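PDB 1UDD: transcriptional regulator from Pyrococcus horikoshii, which is of unknown function but belongs to the all-helical TENA/THI-4/PQQC family as a TenA homologue. Local coordinates for residues L34-F39 / K92-T97; T107-A112 / W208-R213. One frame throughout, in Å; residues are numbered along the deposited sequence.

Interaction 1 (L34-F39 / K92-T97); sequences LPLEKF and KELDLT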
ATOM      1  N   LEU A  34      36.494  19.158  -3.373  1.00 41.58           N
ATOM      2  CA  LEU A  34      35.896  18.446  -2.254  1.00 41.71           C
ATOM      3  C   LEU A  34      36.888  17.503  -1.562  1.00 41.87           C
ATOM      4  O   LEU A  34      37.608  16.748  -2.220  1.00 41.60           O
ATOM      5  CB  LEU A  34      34.671  17.639  -2.723  1.00 39.43           C
ATOM      6  CG  LEU A  34      33.850  17.040  -1.572  1.00 39.19           C
ATOM      7  CD1 LEU A  34      33.100  18.164  -0.881  1.00 34.93           C
ATOM      8  CD2 LEU A  34      32.869  15.978  -2.090  1.00 41.69           C
ATOM      9  N   PRO A  35      36.953  17.557  -0.221  1.00 41.70           N
ATOM     10  CA  PRO A  35      37.868  16.675   0.510  1.00 42.91           C
ATOM     11  C   PRO A  35      37.349  15.238   0.384  1.00 45.05           C
ATOM     12  O   PRO A  35      36.212  14.947   0.761  1.00 46.68           O
ATOM     13  CB  PRO A  35      37.778  17.197   1.943  1.00 43.80           C
ATOM     14  CG  PRO A  35      37.459  18.650   1.758  1.00 42.54           C
ATOM     15  CD  PRO A  35      36.419  18.608   0.663  1.00 42.00           C
ATOM     16  N   LEU A  36      38.184  14.352  -0.148  1.00 46.37           N
ATOM     17  CA  LEU A  36      37.825  12.953  -0.361  1.00 48.43           C
ATOM     18  C   LEU A  36      37.063  12.315   0.788  1.00 50.02           C
ATOM     19  O   LEU A  36      36.329  11.350   0.583  1.00 53.36           O
ATOM     20  CB  LEU A  36      39.077  12.128  -0.659  1.00 47.71           C
ATOM     21  CG  LEU A  36      38.844  10.720  -1.211  1.00 49.77           C
ATOM     22  CD1 LEU A  36      37.982  10.806  -2.459  1.00 50.11           C
ATOM     23  CD2 LEU A  36      40.180  10.062  -1.532  1.00 47.40           C
ATOM     24  N   GLU A  37      37.232  12.846   1.993  1.00 50.85           N
ATOM     25  CA  GLU A  37      36.542  12.299   3.154  1.00 50.78           C
ATOM     26  C   GLU A  37      35.054  12.598   3.122  1.00 49.96           C
ATOM     27  O   GLU A  37      34.243  11.777   3.559  1.00 47.88           O
ATOM     28  CB  GLU A  37      37.130  12.847   4.452  1.00 54.24           C
ATOM     29  CG  GLU A  37      38.406  12.153   4.890  1.00 60.83           C
ATOM     30  CD  GLU A  37      38.280  10.634   4.861  1.00 63.26           C
ATOM     31  OE1 GLU A  37      38.501  10.035   3.782  1.00 63.20           O
ATOM     32  OE2 GLU A  37      37.947  10.045   5.918  1.00 63.73           O
ATOM     33  N   LYS A  38      34.706  13.784   2.626  1.00 46.97           N
ATOM     34  CA  LYS A  38      33.313  14.189   2.532  1.00 43.73           C
ATOM     35  C   LYS A  38      32.598  13.400   1.447  1.00 41.23           C
ATOM     36  O   LYS A  38      31.415  13.105   1.570  1.00 43.01           O
ATOM     37  CB  LYS A  38      33.208  15.690   2.245  1.00 44.00           C
ATOM     38  CG  LYS A  38      33.704  16.548   3.390  1.00 46.71           C
ATOM     39  CD  LYS A  38      33.370  18.006   3.197  1.00 46.66           C
ATOM     40  CE  LYS A  38      33.489  18.741   4.524  1.00 47.53           C
ATOM     41  NZ  LYS A  38      33.065  20.169   4.427  1.00 50.35           N
ATOM     42  N   PHE A  39      33.320  13.053   0.390  1.00 39.54           N
ATOM     43  CA  PHE A  39      32.734  12.287  -0.706  1.00 40.48           C
ATOM     44  C   PHE A  39      32.387  10.894  -0.203  1.00 41.00           C
ATOM     45  O   PHE A  39      31.318  10.362  -0.512  1.00 41.08           O
ATOM     46  CB  PHE A  39      33.714  12.198  -1.882  1.00 38.86           C
ATOM     47  CG  PHE A  39      33.144  11.543  -3.114  1.00 36.44           C
ATOM     48  CD1 PHE A  39      32.001  12.050  -3.725  1.00 38.41           C
ATOM     49  CD2 PHE A  39      33.773  10.440  -3.685  1.00 38.04           C
ATOM     50  CE1 PHE A  39      31.489  11.473  -4.892  1.00 37.32           C
ATOM     51  CE2 PHE A  39      33.275   9.850  -4.851  1.00 40.59           C
ATOM     52  CZ  PHE A  39      32.123  10.374  -5.459  1.00 41.55           C
ATOM     53  N   LYS A  92      34.784   0.566  -4.044  1.00 49.60           N
ATOM     54  CA  LYS A  92      36.104  -0.042  -4.084  1.00 52.69           C
ATOM     55  C   LYS A  92      37.183   1.025  -4.249  1.00 53.46           C
ATOM     56  O   LYS A  92      38.113   1.105  -3.440  1.00 53.98           O
ATOM     57  CB  LYS A  92      36.191  -1.066  -5.219  1.00 54.87           C
ATOM     58  CG  LYS A  92      37.529  -1.808  -5.261  1.00 59.88           C
ATOM     59  CD  LYS A  92      37.480  -3.077  -6.115  1.00 62.07           C
ATOM     60  CE  LYS A  92      38.734  -3.934  -5.900  1.00 62.16           C
ATOM     61  NZ  LYS A  92      38.716  -5.203  -6.692  1.00 63.17           N
ATOM     62  N   GLU A  93      37.055   1.846  -5.289  1.00 51.68           N
ATOM     63  CA  GLU A  93      38.015   2.913  -5.539  1.00 50.53           C
ATOM     64  C   GLU A  93      38.252   3.738  -4.273  1.00 50.59           C
ATOM     65  O   GLU A  93      39.325   4.312  -4.096  1.00 53.27           O
ATOM     66  CB  GLU A  93      37.512   3.848  -6.643  1.00 50.84           C
ATOM     67  CG  GLU A  93      37.210   3.178  -7.959  1.00 51.39           C
ATOM     68  CD  GLU A  93      36.622   4.143  -8.971  1.00 56.89           C
ATOM     69  OE1 GLU A  93      35.683   4.888  -8.613  1.00 59.00           O
ATOM     70  OE2 GLU A  93      37.089   4.156 -10.130  1.00 61.51           O
ATOM     71  N   LEU A  94      37.251   3.801  -3.399  1.00 48.79           N
ATOM     72  CA  LEU A  94      37.362   4.570  -2.154  1.00 49.65           C
ATOM     73  C   LEU A  94      37.765   3.717  -0.947  1.00 48.19           C
ATOM     74  O   LEU A  94      37.696   4.177   0.193  1.00 46.24           O
ATOM     75  CB  LEU A  94      36.032   5.282  -1.844  1.00 50.63           C
ATOM     76  CG  LEU A  94      35.508   6.357  -2.807  1.00 51.26           C
ATOM     77  CD1 LEU A  94      34.062   6.710  -2.450  1.00 51.46           C
ATOM     78  CD2 LEU A  94      36.393   7.588  -2.743  1.00 50.44           C
ATOM     79  N   ASP A  95      38.192   2.480  -1.201  1.00 49.47           N
ATOM     80  CA  ASP A  95      38.589   1.565  -0.129  1.00 49.20           C
ATOM     81  C   ASP A  95      37.448   1.344   0.849  1.00 47.40           C
ATOM     82  O   ASP A  95      37.629   1.449   2.065  1.00 46.71           O
ATOM     83  CB  ASP A  95      39.800   2.099   0.640  1.00 53.70           C
ATOM     84  CG  ASP A  95      41.043   2.169  -0.213  1.00 57.10           C
ATOM     85  OD1 ASP A  95      41.416   1.128  -0.800  1.00 59.07           O
ATOM     86  OD2 ASP A  95      41.645   3.263  -0.293  1.00 62.00           O
ATOM     87  N   LEU A  96      36.271   1.062   0.305  1.00 46.01           N
ATOM     88  CA  LEU A  96      35.081   0.789   1.099  1.00 43.62           C
ATOM     89  C   LEU A  96      34.449  -0.440   0.486  1.00 43.07           C
ATOM     90  O   LEU A  96      34.744  -0.780  -0.665  1.00 43.91           O
ATOM     91  CB  LEU A  96      34.103   1.963   1.035  1.00 42.92           C
ATOM     92  CG  LEU A  96      34.584   3.239   1.721  1.00 41.18           C
ATOM     93  CD1 LEU A  96      33.666   4.413   1.392  1.00 34.92           C
ATOM     94  CD2 LEU A  96      34.643   2.985   3.222  1.00 39.19           C
ATOM     95  N   THR A  97      33.598  -1.113   1.248  1.00 43.43           N
ATOM     96  CA  THR A  97      32.922  -2.313   0.760  1.00 46.67           C
ATOM     97  C   THR A  97      31.411  -2.144   0.926  1.00 46.87           C
ATOM     98  O   THR A  97      30.962  -1.357   1.757  1.00 47.41           O
ATOM     99  CB  THR A  97      33.350  -3.572   1.559  1.00 44.43           C
ATOM    100  OG1 THR A  97      32.842  -3.478   2.891  1.00 42.22           O
ATOM    101  CG2 THR A  97      34.865  -3.685   1.617  1.00 44.00           C
TER

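Interaction 2 (T107-A112 / W208-R213); sequences TLVNSA and WEMAWR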
ATOM      1  N   THR A 107      21.394   9.219   7.842  1.00 38.10           N
ATOM      2  CA  THR A 107      21.035  10.401   8.617  1.00 35.97           C
ATOM      3  C   THR A 107      19.515  10.510   8.591  1.00 34.63           C
ATOM      4  O   THR A 107      18.856   9.828   7.809  1.00 33.75           O
ATOM      5  CB  THR A 107      21.621  11.686   8.004  1.00 37.13           C
ATOM      6  OG1 THR A 107      21.215  11.783   6.630  1.00 37.08           O
ATOM      7  CG2 THR A 107      23.149  11.683   8.094  1.00 36.29           C
ATOM      8  N   LEU A 108      18.968  11.369   9.440  1.00 34.83           N
ATOM      9  CA  LEU A 108      17.531  11.575   9.505  1.00 35.23           C
ATOM     10  C   LEU A 108      17.043  12.070   8.134  1.00 35.80           C
ATOM     11  O   LEU A 108      16.046  11.576   7.605  1.00 32.28           O
ATOM     12  CB  LEU A 108      17.219  12.598  10.602  1.00 32.85           C
ATOM     13  CG  LEU A 108      15.781  12.866  11.048  1.00 34.84           C
ATOM     14  CD1 LEU A 108      15.135  13.862  10.131  1.00 42.04           C
ATOM     15  CD2 LEU A 108      15.002  11.566  11.083  1.00 34.70           C
ATOM     16  N   VAL A 109      17.768  13.032   7.562  1.00 34.92           N
ATOM     17  CA  VAL A 109      17.427  13.604   6.249  1.00 34.82           C
ATOM     18  C   VAL A 109      17.286  12.520   5.182  1.00 30.67           C
ATOM     19  O   VAL A 109      16.343  12.526   4.396  1.00 31.02           O
ATOM     20  CB  VAL A 109      18.501  14.628   5.785  1.00 35.74           C
ATOM     21  CG1 VAL A 109      18.181  15.134   4.386  1.00 39.48           C
ATOM     22  CG2 VAL A 109      18.540  15.791   6.745  1.00 37.22           C
ATOM     23  N   ASN A 110      18.230  11.587   5.172  1.00 31.56           N
ATOM     24  CA  ASN A 110      18.237  10.473   4.229  1.00 32.47           C
ATOM     25  C   ASN A 110      16.952   9.654   4.366  1.00 34.22           C
ATOM     26  O   ASN A 110      16.199   9.484   3.403  1.00 34.55           O
ATOM     27  CB  ASN A 110      19.433   9.571   4.519  1.00 32.28           C
ATOM     28  CG  ASN A 110      19.731   8.619   3.389  1.00 34.38           C
ATOM     29  OD1 ASN A 110      18.829   8.184   2.664  1.00 29.41           O
ATOM     30  ND2 ASN A 110      21.002   8.273   3.237  1.00 30.86           N
ATOM     31  N   SER A 111      16.714   9.142   5.572  1.00 32.43           N
ATOM     32  CA  SER A 111      15.524   8.337   5.854  1.00 31.60           C
ATOM     33  C   SER A 111      14.276   9.069   5.418  1.00 27.59           C
ATOM     34  O   SER A 111      13.448   8.527   4.685  1.00 33.59           O
ATOM     35  CB  SER A 111      15.409   8.047   7.353  1.00 29.44           C
ATOM     36  OG  SER A 111      16.548   7.352   7.819  1.00 38.70           O
ATOM     37  N   ALA A 112      14.145  10.303   5.890  1.00 25.18           N
ATOM     38  CA  ALA A 112      13.005  11.142   5.569  1.00 25.60           C
ATOM     39  C   ALA A 112      12.778  11.276   4.053  1.00 26.31           C
ATOM     40  O   ALA A 112      11.659  11.084   3.568  1.00 23.29           O
ATOM     41  CB  ALA A 112      13.192  12.506   6.175  1.00 23.80           C
ATOM     42  N   TRP A 208      22.417  17.370   0.139  1.00 33.05           N
ATOM     43  CA  TRP A 208      23.770  17.854  -0.090  1.00 34.44           C
ATOM     44  C   TRP A 208      24.261  18.487   1.196  1.00 36.06           C
ATOM     45  O   TRP A 208      25.404  18.292   1.598  1.00 35.01           O
ATOM     46  CB  TRP A 208      23.799  18.877  -1.235  1.00 30.96           C
ATOM     47  CG  TRP A 208      23.496  18.260  -2.567  1.00 31.02           C
ATOM     48  CD1 TRP A 208      22.435  18.540  -3.379  1.00 29.75           C
ATOM     49  CD2 TRP A 208      24.267  17.258  -3.242  1.00 32.52           C
ATOM     50  NE1 TRP A 208      22.500  17.781  -4.518  1.00 32.45           N
ATOM     51  CE2 TRP A 208      23.612  16.983  -4.461  1.00 31.76           C
ATOM     52  CE3 TRP A 208      25.454  16.567  -2.934  1.00 31.10           C
ATOM     53  CZ2 TRP A 208      24.099  16.044  -5.378  1.00 31.14           C
ATOM     54  CZ3 TRP A 208      25.939  15.635  -3.847  1.00 31.69           C
ATOM     55  CH2 TRP A 208      25.259  15.381  -5.057  1.00 33.46           C
ATOM     56  N   GLU A 209      23.374  19.226   1.852  1.00 36.80           N
ATOM     57  CA  GLU A 209      23.718  19.905   3.087  1.00 39.79           C
ATOM     58  C   GLU A 209      24.173  18.936   4.167  1.00 40.59           C
ATOM     59  O   GLU A 209      25.159  19.189   4.855  1.00 41.06           O
ATOM     60  CB  GLU A 209      22.523  20.718   3.586  1.00 41.22           C
ATOM     61  CG  GLU A 209      22.799  21.554   4.836  1.00 45.30           C
ATOM     62  CD  GLU A 209      24.000  22.483   4.678  1.00 49.03           C
ATOM     63  OE1 GLU A 209      24.151  23.072   3.584  1.00 45.92           O
ATOM     64  OE2 GLU A 209      24.782  22.629   5.651  1.00 48.76           O
ATOM     65  N   MET A 210      23.463  17.824   4.320  1.00 39.45           N
ATOM     66  CA  MET A 210      23.848  16.866   5.343  1.00 39.04           C
ATOM     67  C   MET A 210      25.126  16.143   4.939  1.00 38.56           C
ATOM     68  O   MET A 210      25.883  15.682   5.795  1.00 39.29           O
ATOM     69  CB  MET A 210      22.713  15.870   5.601  1.00 39.60           C
ATOM     70  CG  MET A 210      22.533  14.839   4.542  1.00 39.65           C
ATOM     71  SD  MET A 210      23.446  13.360   4.899  1.00 38.32           S
ATOM     72  CE  MET A 210      22.899  12.354   3.470  1.00 41.24           C
ATOM     73  N   ALA A 211      25.365  16.035   3.636  1.00 36.36           N
ATOM     74  CA  ALA A 211      26.577  15.393   3.157  1.00 36.08           C
ATOM     75  C   ALA A 211      27.737  16.353   3.454  1.00 38.29           C
ATOM     76  O   ALA A 211      28.858  15.934   3.716  1.00 37.83           O
ATOM     77  CB  ALA A 211      26.478  15.132   1.666  1.00 35.43           C
ATOM     78  N   TRP A 212      27.444  17.648   3.411  1.00 40.59           N
ATOM     79  CA  TRP A 212      28.440  18.675   3.676  1.00 44.35           C
ATOM     80  C   TRP A 212      28.748  18.716   5.172  1.00 45.49           C
ATOM     81  O   TRP A 212      29.905  18.849   5.569  1.00 45.69           O
ATOM     82  CB  TRP A 212      27.923  20.041   3.202  1.00 45.23           C
ATOM     83  CG  TRP A 212      28.885  21.170   3.431  1.00 47.88           C
ATOM     84  CD1 TRP A 212      28.750  22.198   4.325  1.00 48.30           C
ATOM     85  CD2 TRP A 212      30.140  21.375   2.768  1.00 48.93           C
ATOM     86  NE1 TRP A 212      29.847  23.028   4.259  1.00 49.72           N
ATOM     87  CE2 TRP A 212      30.714  22.546   3.313  1.00 48.89           C
ATOM     88  CE3 TRP A 212      30.835  20.685   1.766  1.00 50.78           C
ATOM     89  CZ2 TRP A 212      31.956  23.040   2.889  1.00 50.95           C
ATOM     90  CZ3 TRP A 212      32.074  21.181   1.342  1.00 52.42           C
ATOM     91  CH2 TRP A 212      32.617  22.346   1.907  1.00 50.97           C
ATOM     92  N   ARG A 213      27.707  18.590   5.990  1.00 45.18           N
ATOM     93  CA  ARG A 213      27.853  18.602   7.434  1.00 46.73           C
ATOM     94  C   ARG A 213      28.376  17.285   7.989  1.00 46.79           C
ATOM     95  O   ARG A 213      28.934  17.248   9.080  1.00 47.77           O
ATOM     96  CB  ARG A 213      26.516  18.933   8.087  1.00 49.83           C
ATOM     97  CG  ARG A 213      26.083  20.368   7.874  1.00 55.21           C
ATOM     98  CD  ARG A 213      24.787  20.644   8.608  1.00 60.54           C
ATOM     99  NE  ARG A 213      24.479  22.070   8.668  1.00 64.65           N
ATOM    100  CZ  ARG A 213      25.270  22.981   9.229  1.00 68.08           C
ATOM    101  NH1 ARG A 213      26.425  22.617   9.779  1.00 68.01           N
ATOM    102  NH2 ARG A 213      24.902  24.256   9.252  1.00 69.82           N
TER

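Interaction 1 (L34-F39 / K92-T97)
Leu-94 reaches across to Leu-36 and Phe-39 in the TenA-type all-helical fold, where helix 36-63 begins close to the place where helix 82-93 stops. A Schellman motif closes helix 82-93. Asp-95, with positive phi, is its C-prime residue. Leu-96 N bonds to Leu-91 O, and Asp-95 N bonds to Lys-92 O at 2.6 Å. The turn leaves Leu-94 just past the helix, its CB directed at 34-39. Pro-35 is the N-cap of helix 36-63, and Lys-38 N bonds back to Pro-35 O at 2.7 Å.

The contact between the segments is apolar. Both methyls of Leu-94 touch the Phe-39 ring, and one of them also meets Leu-36. With Leu-94 CG anti to the carbonyl carbon (chi1 -64°), the two methyls reach toward 34-39. Phe-39 is buried, and its ring also meets Tyr-159 and Trp-162 edge-to-face. Ile-158 of helix 157-164 touches both Phe-39 and Leu-94, so a third helix covers this small cluster. Leu-36 lies at its exposed margin.

Leu-94 CD1 comes obliquely to the Phe-39 ring, 3.9 Å from Phe-39 CD2. Leu-94 CD2 lies 4.0 Å from Phe-39 CD2 and meets Leu-36 CD1 at 3.6 Å.

Interaction 2 (T107-A112 / W208-R213)
Met-210 lays its thioether against Thr-107, the N-cap residue of helix 108-123. The sulfur makes the nearest approach. Met-210 SD is 3.2 Å from Thr-107 OG1 and 3.6 Å from Thr-107 CG2, so it meets both branches of the threonine. Met-210 CE also approaches Thr-107 OG1, at 3.6 Å. The methionine chain is bent at chi2 (93°), which turns SD toward the threonine. The two side chains run at a slant to each other. Val-109 CB packs on Met-210 CG at 4.2 Å.

Each segment also has polar contacts of its own. Thr-107 OG1 caps its own helix by accepting a weak bond from Asn-110 N at 3.3 Å. The same oxygen is the one near Met-210 SD. On the other segment Arg-213 NE and Glu-209 OE2 lie 3.1 Å apart. This is a pairing of charges, because the oxygen is well out of the guanidinium plane.

Helix 36-63 borders both segments. Its Phe-41 touches Thr-107 and Met-210, and its Gln-45 receives Thr-107 N through OE1 and Asn-110 ND2 through its backbone O. Phe-203 of the second subunit packs on Leu-108 and Ala-112. The contact thus joins the start of helix 108-123 to the C-terminal end of helix 190-213, beside helix 36-63.

Overall arrangement
The two contacts follow one another along the chain: both segments of interaction 1 precede those of interaction 2. Their centres lie about 17 Å apart, and all four segments belong to the TENA/THI-4/PQQC family region. Helix 36-63 links them. Its first turn takes part in interaction 1, and residues further along it flank interaction 2. They also touch directly through Trp-212. Lys-38 makes a cation-pi contact with that indole, with Lys-38 NZ 3.4 Å from Trp-212 CH2, and Leu-34 CD1 packs 3.9 Å from Trp-212 CZ3. The C-terminal helix 190-213 is thereby joined to the first turn of helix 36-63 and the loop before it in this single helical bundle.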